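Local coordinates for protein BauA (PDB 6HCP) that probably carries the iron-loaded siderophore preacinetobactin across the outer membrane of Acinetobacter baumannii as a TonB-dependent receptor, at residues V254-P267 and Y317-T329. Residues are numbered along the deposited sequence; the frame is centred on the assembly and turned at random. Where two conformers were deposited one is given.
Sequences VTRGVNVSTAVGIP and YNGASAGTITSST. With EDO (1,2-ethanediol), chain J.
Arg-256 stretches across Tyr-317, its aliphatic part against the phenol oxygen (CB to OH 3.4 Å) and NH1 above one ring face near the rim, the two planes 42° apart; any cation-pi attraction is weak at most. With CG anti to the backbone N (chi1 179°) and a bend at chi2, the chain brings NE to the carbonyl O of Ser-321, a 3.0 Å bond whose donor is tilted from the carbonyl plane, while NH1 donates in the guanidinium plane to O2 of an ethanediol, probably from the crystallisation liquor. Tyr-317 OH is itself fixed by donating to the O of Ala-320, on a lone pair, and its CE2 packs against Val-254 CG1. Arginine suits this place because its stem packs by the tyrosine oxygen while its N-H groups serve as donors.

Beyond the corner at Ser-321 the chains run as a short parallel pair. Asn-259 N donates to Gly-323 O (2.7 Å), and Ile-325 N to Asn-259 O in a nearly straight bond. Gly-323 fits because a CB there would press on Val-258 CG1. On the other face, a water joins Asn-259 ND2 to Thr-324 OG1, while Asn-259 OD1 takes the backbone N of Asn-689.

Branched, apolar Ile-325 fills the patch between Val-258, Val-260 and Pro-267: its CD1 lies 3.9 Å from Val-260 CG1, alongside it, and abuts CG and CD of the proline ring. Val-264 lays CG1 against the Ser-327 backbone (3.6 Å to C), and two waters tie Ile-325 O to the 261-265 turn.

The contact thus joins two loops, probably extracellular as in TonB-dependent receptors, that link barrel strands 238-252 to 282-297 and 302-318 to 331-358. Strand 258-259, bonded through Val-258 to Leu-690, pairs with 320-325, which runs antiparallel to 331-358, whose Leu-332 touches Val-258 and Ile-325.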
ATOM      1  N   VAL A 254     -24.173   4.449  -7.044  1.00 28.65           N
ATOM      2  CA  VAL A 254     -23.853   5.821  -7.448  1.00 27.41           C
ATOM      3  C   VAL A 254     -23.685   6.694  -6.193  1.00 25.80           C
ATOM      4  O   VAL A 254     -24.411   6.541  -5.187  1.00 26.04           O
ATOM      5  CB  VAL A 254     -24.942   6.380  -8.387  1.00 26.67           C
ATOM      6  CG1 VAL A 254     -26.300   6.424  -7.718  1.00 25.62           C
ATOM      7  CG2 VAL A 254     -24.582   7.765  -8.914  1.00 28.14           C
ATOM      8  N   THR A 255     -22.747   7.643  -6.249  0.50 26.09           N
ATOM      9  CA  THR A 255     -22.510   8.541  -5.121  0.50 25.28           C
ATOM     10  C   THR A 255     -23.266   9.864  -5.347  0.50 24.51           C
ATOM     11  O   THR A 255     -23.112  10.523  -6.386  0.50 27.89           O
ATOM     12  CB  THR A 255     -21.007   8.692  -4.842  0.50 27.74           C
ATOM     13  OG1 THR A 255     -20.897   9.404  -3.611  0.50 27.34           O
ATOM     14  CG2 THR A 255     -20.248   9.403  -5.940  0.50 26.01           C
ATOM     15  N   ARG A 256     -24.134  10.187  -4.382  1.00 24.93           N
ATOM     16  CA  ARG A 256     -25.029  11.361  -4.412  1.00 26.92           C
ATOM     17  C   ARG A 256     -24.486  12.470  -3.507  1.00 27.48           C
ATOM     18  O   ARG A 256     -24.786  13.662  -3.702  1.00 25.85           O
ATOM     19  CB  ARG A 256     -26.443  10.945  -3.992  1.00 26.13           C
ATOM     20  CG  ARG A 256     -27.463  12.081  -3.961  1.00 30.27           C
ATOM     21  CD  ARG A 256     -27.669  12.652  -5.355  1.00 34.10           C
ATOM     22  NE  ARG A 256     -28.781  13.590  -5.449  1.00 40.25           N
ATOM     23  CZ  ARG A 256     -29.319  14.023  -6.596  1.00 56.35           C
ATOM     24  NH1 ARG A 256     -28.910  13.554  -7.773  1.00 42.05           N
ATOM     25  NH2 ARG A 256     -30.364  14.828  -6.548  1.00 53.87           N
ATOM     26  N   GLY A 257     -23.750  12.081  -2.459  1.00 27.14           N
ATOM     27  CA  GLY A 257     -23.260  13.013  -1.444  1.00 27.81           C
ATOM     28  C   GLY A 257     -24.260  13.287  -0.332  1.00 24.50           C
ATOM     29  O   GLY A 257     -25.392  12.790  -0.324  1.00 26.74           O
ATOM     30  N   VAL A 258     -23.800  14.051   0.656  1.00 22.06           N
ATOM     31  CA  VAL A 258     -24.515  14.235   1.893  1.00 24.28           C
ATOM     32  C   VAL A 258     -24.501  15.722   2.266  1.00 23.86           C
ATOM     33  O   VAL A 258     -23.568  16.469   1.947  1.00 24.27           O
ATOM     34  CB  VAL A 258     -23.930  13.350   3.009  1.00 26.42           C
ATOM     35  CG1 VAL A 258     -23.996  11.878   2.621  1.00 26.51           C
ATOM     36  CG2 VAL A 258     -22.506  13.752   3.362  1.00 28.94           C
ATOM     37  N   ASN A 259     -25.481  16.085   3.076  1.00 23.58           N
ATOM     38  CA  ASN A 259     -25.668  17.445   3.598  1.00 24.34           C
ATOM     39  C   ASN A 259     -25.250  17.510   5.066  1.00 26.37           C
ATOM     40  O   ASN A 259     -25.395  16.551   5.813  1.00 26.95           O
ATOM     41  CB  ASN A 259     -27.113  17.905   3.388  1.00 25.32           C
ATOM     42  CG  ASN A 259     -27.432  18.125   1.923  1.00 29.95           C
ATOM     43  OD1 ASN A 259     -26.523  18.299   1.114  1.00 26.40           O
ATOM     44  ND2 ASN A 259     -28.686  17.934   1.538  1.00 27.06           N
ATOM     45  N   VAL A 260     -24.790  18.698   5.471  1.00 24.54           N
ATOM     46  CA  VAL A 260     -24.380  18.984   6.812  1.00 26.87           C
ATOM     47  C   VAL A 260     -25.047  20.299   7.242  1.00 32.59           C
ATOM     48  O   VAL A 260     -25.418  21.128   6.403  1.00 30.84           O
ATOM     49  CB  VAL A 260     -22.847  19.054   6.941  1.00 25.40           C
ATOM     50  CG1 VAL A 260     -22.227  17.673   6.840  1.00 28.31           C
ATOM     51  CG2 VAL A 260     -22.206  19.983   5.911  1.00 28.68           C
ATOM     52  N   SER A 261     -25.102  20.511   8.554  1.00 32.58           N
ATOM     53  CA  SER A 261     -25.578  21.777   9.147  1.00 31.29           C
ATOM     54  C   SER A 261     -24.473  22.375  10.003  1.00 29.41           C
ATOM     55  O   SER A 261     -23.605  21.657  10.515  1.00 28.86           O
ATOM     56  CB  SER A 261     -26.825  21.539   9.956  1.00 34.23           C
ATOM     57  OG  SER A 261     -26.552  20.683  11.060  1.00 31.51           O
ATOM     58  N   THR A 262     -24.622  23.664  10.324  1.00 28.56           N
ATOM     59  CA  THR A 262     -23.720  24.313  11.253  1.00 29.14           C
ATOM     60  C   THR A 262     -23.958  23.775  12.670  1.00 33.13           C
ATOM     61  O   THR A 262     -23.025  23.680  13.440  1.00 35.28           O
ATOM     62  CB  THR A 262     -23.876  25.837  11.204  1.00 35.86           C
ATOM     63  OG1 THR A 262     -25.243  26.136  11.483  1.00 38.13           O
ATOM     64  CG2 THR A 262     -23.508  26.420   9.859  1.00 41.28           C
ATOM     65  N   ALA A 263     -25.203  23.409  12.989  1.00 34.20           N
ATOM     66  CA  ALA A 263     -25.551  22.891  14.328  1.00 34.88           C
ATOM     67  C   ALA A 263     -24.771  21.607  14.612  1.00 36.56           C
ATOM     68  O   ALA A 263     -24.217  21.439  15.678  1.00 37.99           O
ATOM     69  CB  ALA A 263     -27.043  22.661  14.444  1.00 37.99           C
ATOM     70  N   VAL A 264     -24.642  20.742  13.603  1.00 29.90           N
ATOM     71  CA  VAL A 264     -24.039  19.440  13.820  1.00 31.22           C
ATOM     72  C   VAL A 264     -22.553  19.477  13.449  1.00 34.10           C
ATOM     73  O   VAL A 264     -21.737  18.882  14.127  1.00 31.01           O
ATOM     74  CB  VAL A 264     -24.794  18.359  13.039  1.00 34.29           C
ATOM     75  CG1 VAL A 264     -24.056  17.024  13.056  1.00 34.15           C
ATOM     76  CG2 VAL A 264     -26.222  18.235  13.560  1.00 38.80           C
ATOM     77  N   GLY A 265     -22.227  20.109  12.321  1.00 32.42           N
ATOM     78  CA  GLY A 265     -20.859  20.216  11.864  1.00 30.50           C
ATOM     79  C   GLY A 265     -20.473  19.058  10.943  1.00 24.44           C
ATOM     80  O   GLY A 265     -21.279  18.158  10.689  1.00 27.73           O
ATOM     81  N   ILE A 266     -19.226  19.103  10.473  1.00 26.62           N
ATOM     82  CA  ILE A 266     -18.672  18.126   9.555  1.00 27.79           C
ATOM     83  C   ILE A 266     -17.816  17.151  10.354  1.00 27.26           C
ATOM     84  O   ILE A 266     -16.772  17.516  10.882  1.00 26.36           O
ATOM     85  CB  ILE A 266     -17.849  18.801   8.444  1.00 24.16           C
ATOM     86  CG1 ILE A 266     -18.723  19.751   7.620  1.00 25.40           C
ATOM     87  CG2 ILE A 266     -17.180  17.757   7.558  1.00 25.71           C
ATOM     88  CD1 ILE A 266     -17.981  20.680   6.725  1.00 24.33           C
ATOM     89  N   PRO A 267     -18.213  15.878  10.446  1.00 26.79           N
ATOM     90  CA  PRO A 267     -17.391  14.891  11.139  1.00 26.52           C
ATOM     91  C   PRO A 267     -16.236  14.438  10.241  1.00 28.01           C
ATOM     92  O   PRO A 267     -16.194  14.718   9.032  1.00 25.91           O
ATOM     93  CB  PRO A 267     -18.374  13.748  11.395  1.00 30.71           C
ATOM     94  CG  PRO A 267     -19.293  13.816  10.196  1.00 33.32           C
ATOM     95  CD  PRO A 267     -19.403  15.291   9.832  1.00 28.24           C
ATOM     96  N   TYR A 317     -32.315   7.656 -12.734  1.00 26.64           N
ATOM     97  CA  TYR A 317     -31.675   7.651 -11.429  1.00 26.68           C
ATOM     98  C   TYR A 317     -32.663   7.107 -10.403  1.00 29.71           C
ATOM     99  O   TYR A 317     -33.761   7.617 -10.253  1.00 27.73           O
ATOM    100  CB  TYR A 317     -31.214   9.056 -11.018  1.00 26.40           C
ATOM    101  CG  TYR A 317     -30.580   9.118  -9.655  1.00 26.40           C
ATOM    102  CD1 TYR A 317     -31.351   9.172  -8.511  1.00 28.47           C
ATOM    103  CD2 TYR A 317     -29.211   9.251  -9.513  1.00 26.10           C
ATOM    104  CE1 TYR A 317     -30.777   9.273  -7.254  1.00 27.20           C
ATOM    105  CE2 TYR A 317     -28.619   9.316  -8.264  1.00 24.24           C
ATOM    106  CZ  TYR A 317     -29.397   9.306  -7.126  1.00 24.05           C
ATOM    107  OH  TYR A 317     -28.831   9.423  -5.878  1.00 25.64           O
ATOM    108  N   ASN A 318     -32.205   6.112  -9.641  1.00 24.91           N
ATOM    109  CA  ASN A 318     -32.974   5.526  -8.542  1.00 25.27           C
ATOM    110  C   ASN A 318     -32.043   5.413  -7.334  1.00 27.05           C
ATOM    111  O   ASN A 318     -31.063   4.691  -7.396  1.00 29.88           O
ATOM    112  CB  ASN A 318     -33.480   4.142  -8.949  1.00 27.97           C
ATOM    113  CG  ASN A 318     -34.406   3.484  -7.951  1.00 29.34           C
ATOM    114  OD1 ASN A 318     -35.030   4.157  -7.137  1.00 30.54           O
ATOM    115  ND2 ASN A 318     -34.696   2.218  -8.199  1.00 32.64           N
ATOM    116  N   GLY A 319     -32.320   6.157  -6.271  1.00 26.47           N
ATOM    117  CA  GLY A 319     -31.402   6.197  -5.151  1.00 27.17           C
ATOM    118  C   GLY A 319     -31.768   7.247  -4.135  1.00 25.68           C
ATOM    119  O   GLY A 319     -32.944   7.574  -3.953  1.00 30.45           O
ATOM    120  N   ALA A 320     -30.764   7.730  -3.402  1.00 24.82           N
ATOM    121  CA  ALA A 320     -30.991   8.777  -2.436  1.00 25.29           C
ATOM    122  C   ALA A 320     -31.201  10.104  -3.185  1.00 27.20           C
ATOM    123  O   ALA A 320     -30.457  10.411  -4.126  1.00 28.81           O
ATOM    124  CB  ALA A 320     -29.836   8.860  -1.485  1.00 27.92           C
ATOM    125  N   SER A 321     -32.077  10.958  -2.659  1.00 31.11           N
ATOM    126  CA  SER A 321     -32.080  12.361  -3.146  1.00 34.47           C
ATOM    127  C   SER A 321     -31.090  13.189  -2.325  1.00 30.57           C
ATOM    128  O   SER A 321     -30.293  13.931  -2.885  1.00 34.34           O
ATOM    129  CB  SER A 321     -33.458  12.970  -3.191  1.00 39.22           C
ATOM    130  OG  SER A 321     -34.131  12.785  -1.987  1.00 41.72           O
ATOM    131  N   ALA A 322     -31.004  12.893  -1.030  1.00 37.63           N
ATOM    132  CA  ALA A 322     -29.939  13.424  -0.175  1.00 40.60           C
ATOM    133  C   ALA A 322     -29.822  12.603   1.118  1.00 32.88           C
ATOM    134  O   ALA A 322     -30.828  12.291   1.759  1.00 35.99           O
ATOM    135  CB  ALA A 322     -30.219  14.870   0.154  1.00 40.94           C
ATOM    136  N   GLY A 323     -28.579  12.447   1.573  1.00 33.95           N
ATOM    137  CA  GLY A 323     -28.292  12.060   2.911  1.00 29.63           C
ATOM    138  C   GLY A 323     -27.937  13.278   3.738  1.00 30.20           C
ATOM    139  O   GLY A 323     -27.426  14.238   3.203  1.00 31.15           O
ATOM    140  N   THR A 324     -28.412  13.304   4.981  1.00 24.66           N
ATOM    141  CA  THR A 324     -28.110  14.368   5.906  1.00 24.37           C
ATOM    142  C   THR A 324     -27.405  13.803   7.137  1.00 28.39           C
ATOM    143  O   THR A 324     -27.968  12.918   7.816  1.00 27.36           O
ATOM    144  CB  THR A 324     -29.386  15.113   6.331  1.00 29.13           C
ATOM    145  OG1 THR A 324     -30.063  15.528   5.142  1.00 28.86           O
ATOM    146  CG2 THR A 324     -29.102  16.306   7.219  1.00 30.74           C
ATOM    147  N   ILE A 325     -26.248  14.383   7.480  1.00 24.39           N
ATOM    148  CA  ILE A 325     -25.553  13.998   8.705  1.00 26.10           C
ATOM    149  C   ILE A 325     -26.202  14.728   9.887  1.00 28.17           C
ATOM    150  O   ILE A 325     -26.148  15.966   9.985  1.00 27.08           O
ATOM    151  CB  ILE A 325     -24.045  14.288   8.620  1.00 25.72           C
ATOM    152  CG1 ILE A 325     -23.387  13.504   7.485  1.00 26.05           C
ATOM    153  CG2 ILE A 325     -23.358  14.031   9.968  1.00 27.24           C
ATOM    154  CD1 ILE A 325     -21.931  13.847   7.263  1.00 27.26           C
ATOM    155  N   THR A 326     -26.837  13.959  10.774  1.00 26.56           N
ATOM    156  CA  THR A 326     -27.666  14.528  11.829  1.00 27.65           C
ATOM    157  C   THR A 326     -27.017  14.430  13.208  1.00 32.36           C
ATOM    158  O   THR A 326     -27.561  14.976  14.154  1.00 31.90           O
ATOM    159  CB  THR A 326     -29.047  13.873  11.884  1.00 31.95           C
ATOM    160  OG1 THR A 326     -28.875  12.489  12.178  1.00 32.57           O
ATOM    161  CG2 THR A 326     -29.806  14.040  10.585  1.00 32.67           C
ATOM    162  N   SER A 327     -25.841  13.798  13.306  0.50 27.52           N
ATOM    163  CA  SER A 327     -25.100  13.780  14.584  0.50 31.05           C
ATOM    164  C   SER A 327     -23.594  13.723  14.331  0.50 29.43           C
ATOM    165  O   SER A 327     -23.140  13.126  13.359  0.50 31.94           O
ATOM    166  CB  SER A 327     -25.547  12.629  15.474  0.50 28.08           C
ATOM    167  OG  SER A 327     -24.738  12.563  16.647  0.50 28.76           O
ATOM    168  N   SER A 328     -22.820  14.230  15.292  1.00 33.07           N
ATOM    169  CA  SER A 328     -21.371  14.088  15.265  1.00 34.37           C
ATOM    170  C   SER A 328     -20.954  12.629  15.489  1.00 35.28           C
ATOM    171  O   SER A 328     -19.803  12.261  15.228  1.00 42.27           O
ATOM    172  CB  SER A 328     -20.736  14.995  16.292  1.00 47.78           C
ATOM    173  OG  SER A 328     -21.166  14.633  17.594  1.00 44.34           O
ATOM    174  N   THR A 329     -21.888  11.767  15.898  1.00 34.47           N
ATOM    175  CA  THR A 329     -21.576  10.337  15.999  1.00 37.00           C
ATOM    176  C   THR A 329     -21.561   9.689  14.607  1.00 33.82           C
ATOM    177  O   THR A 329     -21.210   8.512  14.480  1.00 34.02           O
ATOM    178  CB  THR A 329     -22.570   9.582  16.894  1.00 39.45           C
ATOM    179  OG1 THR A 329     -23.863   9.652  16.284  1.00 36.96           O
ATOM    180  CG2 THR A 329     -22.637  10.118  18.306  1.00 44.43           C
TER
HETATM  181  C1  EDO J 807     -30.084  15.619 -11.981  1.00 47.72           C
HETATM  182  O1  EDO J 807     -30.762  16.804 -11.561  1.00 50.00           O
HETATM  183  C2  EDO J 807     -29.509  14.954 -10.742  1.00 44.60           C
HETATM  184  O2  EDO J 807     -30.002  13.617 -10.582  1.00 59.11           O
HETATM  185  O   HOH W   1     -30.461  17.882   3.994  1.00 35.13           O
HETATM  186  O   HOH W   2     -24.029  18.055   9.734  1.00 27.62           O
HETATM  187  O   HOH W   3     -27.617  18.297  10.103  1.00 33.05           O